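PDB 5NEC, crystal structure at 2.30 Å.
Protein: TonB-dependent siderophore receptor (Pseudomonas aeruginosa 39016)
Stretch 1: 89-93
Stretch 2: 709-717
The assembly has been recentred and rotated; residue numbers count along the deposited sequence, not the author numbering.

Stretch 1, residues 89-93: NPTGD
Stretch 2, residues 709-717: DKAYAAHYA

The contact between residues 89-93 and 709-717 is a small one, 167 Å² summed over both sides, in which the backbone of an irregular segment rests on the ends of three long side chains and is tied to one of them, Tyr 712, by a single weak hydrogen bond. Touching residues lie at least 618 positions apart in the same chain.

Stretch 1 is irregular, with Thr 91 (phi/psi -145/110°) and Gly 92 (-68/110°) extended between the more folded Pro 90 (-66/-16°) and Asp 93 (-105/25°). In stretch 2, Lys 710 (-140/130°) and Ala 711 (-109/114°) are in strand conformation. Tyr 712 (-86/162°) leads into a loop in which His 715 takes a positive phi (82/-48°), and Tyr 716 (-163/172°) returns to a strand. A weak bond from Tyr 712 N to Tyr 716 O, 3.5 Å, and a shorter one from Tyr 716 N to Ala 714 O, 2.9 Å, brace this turn.

Gly 92 is the centre of the contact, its CA lying 7.3 Å from the CA of Lys 710. Gly 92 N donates the weak hydrogen bond to Tyr 712 OH at 3.4 Å, with an N-H...O angle of 141°. Gly 92 O approaches Lys 710 CE at 3.2 Å, a contact with the aliphatic part of the chain. Glycine suits this buried position because an ideally placed CB on Gly 92 would point toward stretch 2, 3.3 Å from Tyr 712 OH and 3.4 Å from Lys 710 CD.

Lys 710 and Tyr 712 both direct CA-to-CB toward stretch 1. The lysine is nearly extended from chi2 until its last torsion (chi1 m, -53°; chi2 t, 161°; chi3 t, -175°; chi4 p, 64°), so its methylenes span the gap while Lys 710 NZ forms a salt bridge with Asp 709 OD2 at 2.9 Å. Asp 709 has chi1 p (59°). Tyr 712 (chi1 m, -55°; chi2 -66°) carries its hydroxyl to the glycine backbone. Tyr 716 (chi1 p, 77°; chi2 -72°) reaches the start of stretch 1, placing Tyr 716 OH 4.0 Å from Asn 89 O; Asn 89 O is also 4.2 Å from Tyr 712 OH. All three long side chains belong to buried residues.

Stretch 1 keeps its own side chains off the interface. CA-to-CB of Asn 89 runs sideways (chi1 -141°, chi2 75°), and Asn 89 ND2 donates a very short 2.5 Å hydrogen bond to Thr 91 O, fastening the backbone across Pro 90, whose ring is C-gamma endo. CA-to-CB points away at Thr 91 (chi1 p, 52°) and Asp 93 (chi1 m, -51°), although the end of Asp 93 comes nearer without making contact; Thr 91 OG1 and both carboxylate oxygens of Asp 93 are hydrogen-bonded elsewhere in the structure.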

# COMPACT_ATOMS: atom_id res chain seq x y z
N ASN A 89 -12.66 8.18 -2.76
CA ASN A 89 -11.34 8.76 -2.42
C ASN A 89 -10.63 9.50 -3.60
O ASN A 89 -10.48 8.93 -4.68
CB ASN A 89 -10.43 7.64 -1.89
CG ASN A 89 -9.55 8.09 -0.73
OD1 ASN A 89 -10.03 8.23 0.39
ND2 ASN A 89 -8.27 8.27 -0.99
N PRO A 90 -10.15 10.74 -3.38
CA PRO A 90 -9.48 11.47 -4.49
C PRO A 90 -8.15 10.85 -4.98
O PRO A 90 -7.65 11.24 -6.04
CB PRO A 90 -9.25 12.87 -3.91
CG PRO A 90 -9.31 12.73 -2.43
CD PRO A 90 -10.16 11.52 -2.13
N THR A 91 -7.56 9.94 -4.19
CA THR A 91 -6.48 9.05 -4.62
C THR A 91 -6.70 7.71 -3.88
O THR A 91 -6.52 7.66 -2.66
CB THR A 91 -5.06 9.58 -4.24
OG1 THR A 91 -5.01 9.90 -2.85
CG2 THR A 91 -4.66 10.81 -5.05
N GLY A 92 -7.09 6.66 -4.59
CA GLY A 92 -7.44 5.37 -3.97
C GLY A 92 -6.27 4.64 -3.32
O GLY A 92 -5.39 4.14 -4.03
N ASP A 93 -6.25 4.58 -1.98
CA ASP A 93 -5.11 4.05 -1.17
C ASP A 93 -5.40 2.66 -0.61
O ASP A 93 -4.78 2.24 0.38
CB ASP A 93 -4.75 4.99 -0.02
CG ASP A 93 -4.57 6.43 -0.47
OD1 ASP A 93 -3.70 6.70 -1.35
OD2 ASP A 93 -5.26 7.33 0.09
N ASP A 709 -4.13 3.68 -13.71
CA ASP A 709 -3.66 2.85 -12.60
C ASP A 709 -4.74 2.48 -11.58
O ASP A 709 -4.48 1.64 -10.74
CB ASP A 709 -2.48 3.55 -11.89
CG ASP A 709 -2.83 4.93 -11.34
OD1 ASP A 709 -3.74 5.60 -11.85
OD2 ASP A 709 -2.18 5.36 -10.39
N LYS A 710 -5.92 3.10 -11.62
CA LYS A 710 -7.05 2.67 -10.78
C LYS A 710 -8.33 2.76 -11.57
O LYS A 710 -8.61 3.78 -12.22
CB LYS A 710 -7.21 3.54 -9.52
CG LYS A 710 -5.96 3.71 -8.66
CD LYS A 710 -6.08 4.90 -7.75
CE LYS A 710 -4.78 5.12 -7.00
NZ LYS A 710 -3.65 5.47 -7.89
N ALA A 711 -9.10 1.67 -11.54
CA ALA A 711 -10.40 1.60 -12.18
C ALA A 711 -11.44 1.57 -11.08
O ALA A 711 -11.48 0.62 -10.32
CB ALA A 711 -10.50 0.34 -13.03
N TYR A 712 -12.26 2.61 -10.97
CA TYR A 712 -13.34 2.64 -9.97
C TYR A 712 -14.59 1.95 -10.50
O TYR A 712 -14.74 1.73 -11.70
CB TYR A 712 -13.62 4.07 -9.49
CG TYR A 712 -12.35 4.70 -8.96
CD1 TYR A 712 -11.73 4.21 -7.80
CD2 TYR A 712 -11.71 5.74 -9.65
CE1 TYR A 712 -10.55 4.77 -7.32
CE2 TYR A 712 -10.54 6.30 -9.18
CZ TYR A 712 -9.95 5.81 -8.02
OH TYR A 712 -8.78 6.38 -7.58
N ALA A 713 -15.47 1.59 -9.57
CA ALA A 713 -16.66 0.78 -9.87
C ALA A 713 -17.67 1.48 -10.76
O ALA A 713 -18.46 0.81 -11.44
CB ALA A 713 -17.34 0.33 -8.60
N ALA A 714 -17.67 2.80 -10.75
CA ALA A 714 -18.52 3.58 -11.60
C ALA A 714 -17.84 4.89 -11.99
O ALA A 714 -16.89 5.32 -11.34
CB ALA A 714 -19.84 3.85 -10.89
N HIS A 715 -18.31 5.47 -13.09
CA HIS A 715 -18.13 6.86 -13.42
C HIS A 715 -16.80 7.23 -14.06
O HIS A 715 -16.80 7.95 -15.06
CB HIS A 715 -18.39 7.75 -12.21
CG HIS A 715 -19.68 7.45 -11.50
ND1 HIS A 715 -20.85 7.18 -12.18
CD2 HIS A 715 -19.98 7.38 -10.18
CE1 HIS A 715 -21.82 6.97 -11.31
NE2 HIS A 715 -21.32 7.08 -10.09
N TYR A 716 -15.68 6.77 -13.49
CA TYR A 716 -14.35 7.26 -13.89
C TYR A 716 -13.18 6.38 -13.45
O TYR A 716 -13.34 5.43 -12.69
CB TYR A 716 -14.13 8.69 -13.36
CG TYR A 716 -13.80 8.77 -11.89
CD1 TYR A 716 -14.77 8.52 -10.92
CD2 TYR A 716 -12.49 9.08 -11.46
CE1 TYR A 716 -14.46 8.56 -9.58
CE2 TYR A 716 -12.18 9.14 -10.12
CZ TYR A 716 -13.17 8.90 -9.19
OH TYR A 716 -12.87 8.95 -7.87
N ALA A 717 -12.00 6.73 -13.95
CA ALA A 717 -10.75 6.08 -13.63
C ALA A 717 -9.65 7.13 -13.40
O ALA A 717 -9.72 8.27 -13.89
CB ALA A 717 -10.33 5.18 -14.77